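Local structure of enoyl-CoA hydratase/isomerase family protein (Ruegeria pomeroyi, 3L3S) at the interface of chains A and B. The protein belongs to the crotonase superfamily and probably acts as a hydro-lyase or isomerase on acyl-CoA substrates in fatty acid metabolism. Numbering follows the deposited sequence. Chains: chain A/B, Enoyl-CoA hydratase/isomerase family protein.

Contact 1: the interface of chains A and B. Residues chain A 208, 213; chain B 142-143, 169-170.
The guanidinium of A:Arg208 is the flat group of this patch, and its edge is turned toward the end of helix 161-170 in chain B. The carbonyl oxygen of B:Leu169 lies at that edge, in the guanidinium plane, with NH1 of A:Arg208 3.5 Å from O of B:Leu169. O of B:Thr170 lies farther off, 3.7 Å from the same NH1 of A:Arg208. Both separations are too long for hydrogen bonds, so the charged group is likely to feel these carbonyls electrostatically, at a helix end whose partial negative charge should suit a cation.

B:Val142 meets the same arginine with its CG2 methyl, 3.3 Å from NH1 of A:Arg208. The arginine chain bends at chi2 (-74°), which carries CD over the backbone of B:Val142, 3.3 Å from its carbonyl O, before the guanidinium runs past CB and CG2 of that valine. B:Gln143 borders this stretch with its backbone.

The other valine methyl faces an apolar neighbour: CG1 of B:Val142 is 3.8 Å from CD1 of A:Leu213. That same leucine methyl touches CD2 of B:Leu169, also at 3.8 Å, the two leucine side chains crossing at about a right angle. CG of A:Leu213 stands anti to the backbone N (chi1 178°), reaching out from helix 210-223 to both partners.

The patch joins two subunits of the crotonase-type assembly mainly by packing, probably with some help from the charge of A:Arg208 near the helix end; no hydrogen bond crosses it.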
loop_
_atom_site.group_PDB
_atom_site.type_symbol
_atom_site.label_atom_id
_atom_site.label_comp_id
_atom_site.label_asym_id
_atom_site.label_seq_id
_atom_site.Cartn_x
_atom_site.Cartn_y
_atom_site.Cartn_z
ATOM N N ARG A 208 16.834 -10.142 21.973
ATOM C CA ARG A 208 16.505 -8.747 22.303
ATOM C C ARG A 208 15.547 -8.695 23.485
ATOM O O ARG A 208 14.961 -9.723 23.836
ATOM C CB ARG A 208 15.852 -8.053 21.099
ATOM C CG ARG A 208 16.598 -8.200 19.775
ATOM C CD ARG A 208 17.857 -7.343 19.690
ATOM N NE ARG A 208 18.723 -7.612 18.534
ATOM C CZ ARG A 208 18.391 -7.468 17.249
ATOM N NH1 ARG A 208 17.181 -7.057 16.890
ATOM N NH2 ARG A 208 19.291 -7.717 16.307
ATOM N N LEU A 213 9.248 -5.610 22.809
ATOM C CA LEU A 213 9.193 -6.173 21.457
ATOM C C LEU A 213 7.789 -6.635 21.097
ATOM O O LEU A 213 7.299 -6.348 20.002
ATOM C CB LEU A 213 10.168 -7.354 21.319
ATOM C CG LEU A 213 10.244 -8.135 19.998
ATOM C CD1 LEU A 213 10.788 -7.247 18.900
ATOM C CD2 LEU A 213 11.121 -9.353 20.170
ATOM N N VAL B 142 15.139 -2.086 18.980
ATOM C CA VAL B 142 15.407 -3.439 19.475
ATOM C C VAL B 142 16.831 -3.668 20.004
ATOM O O VAL B 142 17.036 -4.433 20.950
ATOM C CB VAL B 142 15.070 -4.498 18.403
ATOM C CG1 VAL B 142 13.564 -4.652 18.286
ATOM C CG2 VAL B 142 15.669 -4.115 17.054
ATOM N N GLN B 143 17.780 -2.929 19.433
ATOM C CA GLN B 143 19.193 -3.001 19.792
ATOM C C GLN B 143 19.478 -2.269 21.106
ATOM O O GLN B 143 20.478 -2.547 21.770
ATOM C CB GLN B 143 20.042 -2.370 18.686
ATOM C CG GLN B 143 19.632 -2.736 17.264
ATOM C CD GLN B 143 20.322 -1.878 16.214
ATOM O OE1 GLN B 143 20.581 -0.690 16.428
ATOM N NE2 GLN B 143 20.621 -2.480 15.072
ATOM N N LEU B 169 11.596 -4.813 13.542
ATOM C CA LEU B 169 12.056 -6.045 14.188
ATOM C C LEU B 169 13.570 -6.287 14.168
ATOM O O LEU B 169 14.133 -6.671 15.198
ATOM C CB LEU B 169 11.336 -7.276 13.629
ATOM C CG LEU B 169 9.833 -7.488 13.852
ATOM C CD1 LEU B 169 9.462 -8.865 13.327
ATOM C CD2 LEU B 169 9.446 -7.362 15.307
ATOM N N THR B 170 14.227 -6.046 13.027
ATOM C CA THR B 170 15.674 -6.267 12.917
ATOM C C THR B 170 16.562 -5.093 13.329
ATOM O O THR B 170 17.714 -5.304 13.691
ATOM C CB THR B 170 16.105 -6.723 11.509
ATOM O OG1 THR B 170 15.965 -5.643 10.584
ATOM C CG2 THR B 170 15.277 -7.894 11.046
#

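Contact 2: the interface of chains A and B. Residues chain A 235-236, 239, 242-243; chain B 67, 90, 147, 149-151.
Selenomethionine A:Met239 reaches across to B:Phe90 and B:Thr150. CB rests against the methyl CG2 of B:Thr150. With CG anti to the backbone N (chi1 179°), that carbon stands over the centre of the B:Phe90 ring, 3.7 Å from the centroid, in a CH-pi contact. The selenium passes between OG1 of B:Thr150 and the carbonyl O of B:Phe147, and the terminal methyl CE ends 3.3 Å from OG1 of B:Thr150, with CD of B:Pro151 beyond.

The rim of B:Phe90 is directed at A:Phe243 edge-to-face, its CZ 3.6 Å from CE2 of A:Phe243 and the planes 61° apart. At its base, CB of B:Phe90 meets the methyl CG2 of A:Thr236. An alanine in place of B:Phe90 would probably open a gap over CG of A:Met239 and leave the face of A:Phe243 without this edge-on ring.

At the polar end, NE2 of A:His242 forms a hydrogen bond of 2.6 Å (153° at H) with OG1 of B:Thr149, which lies in the plane at the ring edge. CB of B:Phe147 sits above one face of this imidazole, toward its rim.

All the chain A residues come from helix 228-243, which in chain B lies against helix 84-101, the loop through B:Phe147 and B:Thr149, and the start of helix 150-155.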
loop_
_atom_site.group_PDB
_atom_site.type_symbol
_atom_site.label_atom_id
_atom_site.label_comp_id
_atom_site.label_asym_id
_atom_site.label_seq_id
_atom_site.Cartn_x
_atom_site.Cartn_y
_atom_site.Cartn_z
ATOM N N ALA A 235 -0.369 4.500 20.331
ATOM C CA ALA A 235 1.084 4.323 20.307
ATOM C C ALA A 235 1.923 5.117 21.307
ATOM O O ALA A 235 2.923 4.607 21.795
ATOM C CB ALA A 235 1.610 4.524 18.899
ATOM N N THR A 236 1.517 6.348 21.618
ATOM C CA THR A 236 2.247 7.191 22.570
ATOM C C THR A 236 2.394 6.591 23.993
ATOM O O THR A 236 3.524 6.536 24.486
ATOM C CB THR A 236 1.729 8.661 22.576
ATOM O OG1 THR A 236 1.727 9.171 21.241
ATOM C CG2 THR A 236 2.620 9.528 23.408
HETATM N N MSE A 239 4.875 3.816 23.840
HETATM C CA MSE A 239 6.236 4.316 23.649
HETATM C C MSE A 239 6.804 4.781 24.999
HETATM O O MSE A 239 8.009 4.704 25.225
HETATM C CB MSE A 239 6.243 5.443 22.617
HETATM C CG MSE A 239 7.600 6.080 22.320
HETATM SE SE MSE A 239 8.815 4.966 21.329
HETATM C CE MSE A 239 9.973 6.325 20.577
ATOM N N HIS A 242 7.892 1.642 26.887
ATOM C CA HIS A 242 9.149 1.067 26.371
ATOM C C HIS A 242 10.340 1.600 27.138
ATOM O O HIS A 242 11.155 0.830 27.634
ATOM C CB HIS A 242 9.373 1.403 24.891
ATOM C CG HIS A 242 8.444 0.707 23.948
ATOM N ND1 HIS A 242 7.853 -0.504 24.228
ATOM C CD2 HIS A 242 8.013 1.060 22.715
ATOM C CE1 HIS A 242 7.095 -0.865 23.207
ATOM N NE2 HIS A 242 7.176 0.066 22.278
ATOM N N PHE A 243 10.372 2.926 27.279
ATOM C CA PHE A 243 11.423 3.660 27.978
ATOM C C PHE A 243 11.442 3.445 29.483
ATOM O O PHE A 243 12.395 3.825 30.155
ATOM C CB PHE A 243 11.330 5.153 27.638
ATOM C CG PHE A 243 11.971 5.507 26.329
ATOM C CD1 PHE A 243 13.183 6.220 26.305
ATOM C CD2 PHE A 243 11.404 5.077 25.110
ATOM C CE1 PHE A 243 13.840 6.502 25.080
ATOM C CE2 PHE A 243 12.043 5.346 23.870
ATOM C CZ PHE A 243 13.270 6.063 23.853
ATOM N N HIS B 67 15.234 11.504 19.177
ATOM C CA HIS B 67 15.288 12.122 20.507
ATOM C C HIS B 67 16.677 11.939 21.112
ATOM O O HIS B 67 17.326 10.911 20.866
ATOM C CB HIS B 67 14.274 11.469 21.463
ATOM C CG HIS B 67 12.861 11.459 20.962
ATOM N ND1 HIS B 67 12.234 10.308 20.537
ATOM C CD2 HIS B 67 11.944 12.449 20.852
ATOM C CE1 HIS B 67 10.992 10.589 20.186
ATOM N NE2 HIS B 67 10.792 11.882 20.367
ATOM N N PHE B 90 7.054 12.534 24.425
ATOM C CA PHE B 90 6.369 11.774 23.384
ATOM C C PHE B 90 5.015 12.332 22.931
ATOM O O PHE B 90 4.715 12.295 21.732
ATOM C CB PHE B 90 6.271 10.294 23.772
ATOM C CG PHE B 90 7.609 9.618 23.954
ATOM C CD1 PHE B 90 8.687 9.882 23.081
ATOM C CD2 PHE B 90 7.814 8.735 25.024
ATOM C CE1 PHE B 90 9.961 9.275 23.281
ATOM C CE2 PHE B 90 9.078 8.118 25.237
ATOM C CZ PHE B 90 10.153 8.395 24.362
ATOM N N PHE B 147 11.719 -0.444 21.226
ATOM C CA PHE B 147 11.017 -0.674 19.964
ATOM C C PHE B 147 10.585 0.706 19.515
ATOM O O PHE B 147 10.179 1.530 20.340
ATOM C CB PHE B 147 9.757 -1.548 20.181
ATOM C CG PHE B 147 9.196 -2.162 18.914
ATOM C CD1 PHE B 147 8.260 -1.466 18.125
ATOM C CD2 PHE B 147 9.571 -3.466 18.525
ATOM C CE1 PHE B 147 7.693 -2.053 16.970
ATOM C CE2 PHE B 147 9.012 -4.074 17.365
ATOM C CZ PHE B 147 8.068 -3.362 16.591
ATOM N N THR B 149 7.959 2.368 18.408
ATOM C CA THR B 149 6.503 2.404 18.270
ATOM C C THR B 149 5.987 3.671 17.602
ATOM O O THR B 149 5.338 3.582 16.546
ATOM C CB THR B 149 5.819 2.076 19.612
ATOM O OG1 THR B 149 6.181 0.737 19.985
ATOM C CG2 THR B 149 4.318 2.121 19.516
ATOM N N THR B 150 6.318 4.838 18.160
ATOM C CA THR B 150 5.857 6.097 17.561
ATOM C C THR B 150 6.457 6.359 16.171
ATOM O O THR B 150 5.726 6.767 15.289
ATOM C CB THR B 150 5.945 7.319 18.535
ATOM O OG1 THR B 150 7.243 7.404 19.138
ATOM C CG2 THR B 150 4.896 7.217 19.618
ATOM N N PRO B 151 7.776 6.083 15.948
ATOM C CA PRO B 151 8.275 6.333 14.594
ATOM C C PRO B 151 7.705 5.402 13.537
ATOM O O PRO B 151 7.551 5.815 12.388
ATOM C CB PRO B 151 9.786 6.186 14.752
ATOM C CG PRO B 151 10.007 6.670 16.103
ATOM C CD PRO B 151 8.939 5.959 16.858
#

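Contact 3: the interface of chains A and B. Residues chain A 128, 130, 186-187, 201; chain B 162, 166, 170, 174.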
loop_
_atom_site.group_PDB
_atom_site.type_symbol
_atom_site.label_atom_id
_atom_site.label_comp_id
_atom_site.label_asym_id
_atom_site.label_seq_id
_atom_site.Cartn_x
_atom_site.Cartn_y
_atom_site.Cartn_z
ATOM N N LEU A 128 7.163 -11.892 8.876
ATOM C CA LEU A 128 8.263 -11.844 7.912
ATOM C C LEU A 128 8.265 -13.074 7.012
ATOM O O LEU A 128 7.637 -14.088 7.328
ATOM C CB LEU A 128 9.630 -11.739 8.625
ATOM C CG LEU A 128 9.927 -10.545 9.546
ATOM C CD1 LEU A 128 11.307 -10.635 10.178
ATOM C CD2 LEU A 128 9.766 -9.255 8.761
ATOM N N TYR A 130 11.069 -15.111 4.090
ATOM C CA TYR A 130 12.319 -15.211 3.335
ATOM C C TYR A 130 12.260 -16.362 2.340
ATOM O O TYR A 130 11.739 -17.438 2.650
ATOM C CB TYR A 130 13.510 -15.357 4.283
ATOM C CG TYR A 130 13.672 -14.160 5.187
ATOM C CD1 TYR A 130 14.130 -12.925 4.673
ATOM C CD2 TYR A 130 13.270 -14.216 6.535
ATOM C CE1 TYR A 130 14.175 -11.769 5.486
ATOM C CE2 TYR A 130 13.305 -13.064 7.359
ATOM C CZ TYR A 130 13.758 -11.847 6.820
ATOM O OH TYR A 130 13.774 -10.717 7.598
ATOM N N ASN A 186 10.312 -10.515 2.143
ATOM C CA ASN A 186 11.240 -9.478 2.608
ATOM C C ASN A 186 12.568 -9.408 1.853
ATOM O O ASN A 186 12.974 -8.326 1.455
ATOM C CB ASN A 186 11.505 -9.607 4.113
ATOM C CG ASN A 186 10.280 -9.305 4.954
ATOM O OD1 ASN A 186 9.518 -10.204 5.301
ATOM N ND2 ASN A 186 10.090 -8.037 5.290
ATOM N N ARG A 187 13.250 -10.547 1.690
ATOM C CA ARG A 187 14.551 -10.640 0.982
ATOM C C ARG A 187 14.738 -12.001 0.293
ATOM O O ARG A 187 14.197 -13.010 0.742
ATOM C CB ARG A 187 15.742 -10.420 1.948
ATOM C CG ARG A 187 16.035 -8.971 2.371
ATOM C CD ARG A 187 17.110 -8.904 3.450
ATOM N NE ARG A 187 17.093 -7.628 4.175
ATOM C CZ ARG A 187 17.925 -7.304 5.165
ATOM N NH1 ARG A 187 18.864 -8.152 5.567
ATOM N NH2 ARG A 187 17.794 -6.139 5.785
ATOM N N LEU A 201 18.609 -14.657 12.167
ATOM C CA LEU A 201 17.711 -13.521 12.356
ATOM C C LEU A 201 16.734 -13.812 13.496
ATOM O O LEU A 201 16.499 -12.949 14.339
ATOM C CB LEU A 201 16.962 -13.228 11.056
ATOM C CG LEU A 201 16.369 -11.836 10.850
ATOM C CD1 LEU A 201 16.605 -11.424 9.410
ATOM C CD2 LEU A 201 14.880 -11.805 11.202
ATOM N N ARG B 162 5.372 -5.360 5.003
ATOM C CA ARG B 162 6.543 -6.222 5.155
ATOM C C ARG B 162 7.789 -5.400 5.433
ATOM O O ARG B 162 8.630 -5.782 6.250
ATOM C CB ARG B 162 6.787 -7.033 3.893
ATOM C CG ARG B 162 5.737 -8.067 3.609
ATOM C CD ARG B 162 5.944 -9.299 4.392
ATOM N NE ARG B 162 5.281 -10.442 3.788
ATOM C CZ ARG B 162 4.765 -11.443 4.487
ATOM N NH1 ARG B 162 4.817 -11.421 5.809
ATOM N NH2 ARG B 162 4.291 -12.509 3.864
ATOM N N GLU B 166 10.072 -5.404 8.933
ATOM C CA GLU B 166 11.464 -5.820 8.929
ATOM C C GLU B 166 12.366 -4.767 9.565
ATOM O O GLU B 166 13.276 -5.121 10.304
ATOM C CB GLU B 166 11.963 -6.203 7.531
ATOM C CG GLU B 166 13.190 -7.147 7.591
ATOM C CD GLU B 166 13.949 -7.278 6.279
ATOM O OE1 GLU B 166 14.220 -6.249 5.620
ATOM O OE2 GLU B 166 14.294 -8.421 5.917
ATOM N N THR B 170 14.227 -6.046 13.027
ATOM C CA THR B 170 15.674 -6.267 12.917
ATOM C C THR B 170 16.562 -5.093 13.329
ATOM O O THR B 170 17.714 -5.304 13.691
ATOM C CB THR B 170 16.105 -6.723 11.509
ATOM O OG1 THR B 170 15.965 -5.643 10.584
ATOM C CG2 THR B 170 15.277 -7.894 11.046
ATOM N N TYR B 174 19.256 0.582 6.308
ATOM C CA TYR B 174 18.926 0.364 4.905
ATOM C C TYR B 174 19.413 1.533 4.082
ATOM O O TYR B 174 19.328 2.673 4.533
ATOM C CB TYR B 174 17.415 0.221 4.758
ATOM C CG TYR B 174 16.837 -1.003 5.440
ATOM C CD1 TYR B 174 16.664 -2.210 4.731
ATOM C CD2 TYR B 174 16.451 -0.964 6.793
ATOM C CE1 TYR B 174 16.110 -3.353 5.352
ATOM C CE2 TYR B 174 15.901 -2.099 7.426
ATOM C CZ TYR B 174 15.735 -3.285 6.693
ATOM O OH TYR B 174 15.203 -4.385 7.297
#
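Hydrogen bonds converge on the carboxylate of B:Glu166, which A:Tyr130 of chain A meets at OE2. The phenol OH of A:Tyr130 donates to OE2 of B:Glu166 at 2.9 Å; OE2 accepts through its anti lone pair, the one away from OE1, and the ring and carboxylate planes are nearly coplanar, 23° apart. From within chain B, the hydroxyl OH of B:Tyr174 donates to OE1 of B:Glu166 at 2.7 Å, approaching from above the carboxylate plane. The two phenols therefore grip different oxygens and should restrain rotation of the carboxylate. CG of B:Glu166 is anti to the backbone N (chi1 -157°) and the chain is extended beyond it, projecting the acid from helix 161-170 into chain A. A weak, bent hydrogen bond (126° at H) runs from the amide ND2 of A:Asn186 to the carbonyl O of B:Arg162, 2.9 Å. Within chain B, OG1 of B:Thr170 donates to the carbonyl O of B:Glu166, tying the threonine to the preceding turn.

The ionic contribution comes from A:Arg187, whose NE lies 3.4 Å from OE2 of B:Glu166 in a salt bridge; this arginine is poorly ordered, so the bridge is probably loose.

Apolar contacts adjoin the polar cluster. The CD2 methyl of A:Leu128 packs against the backbone CA of B:Glu166 at 3.8 Å. Farther along the helix, CD2 of A:Leu201 meets the methyl CG2 of B:Thr170 at 3.9 Å.

The site anchors helix 161-170 of one subunit to its neighbour through an acid held from both chains.

Contact 1 lies between the other two: the centres of its C-alpha atoms are about 13 Å from those of contact 2 and about 12 Å from those of contact 3, whereas contacts 2 and 3 are about 21 Å apart. Contacts 1 and 3 share B:Thr170 and draw on helix 161-170 of chain B, whereas contact 2 uses helix 228-243 of chain A. All three belong to one interface between copies of the same protein that is not an exact two-fold. This fits packing within a trimer of the dimer-of-trimers assembly, its apolar and polar patches together fixing how neighbouring subunits are set.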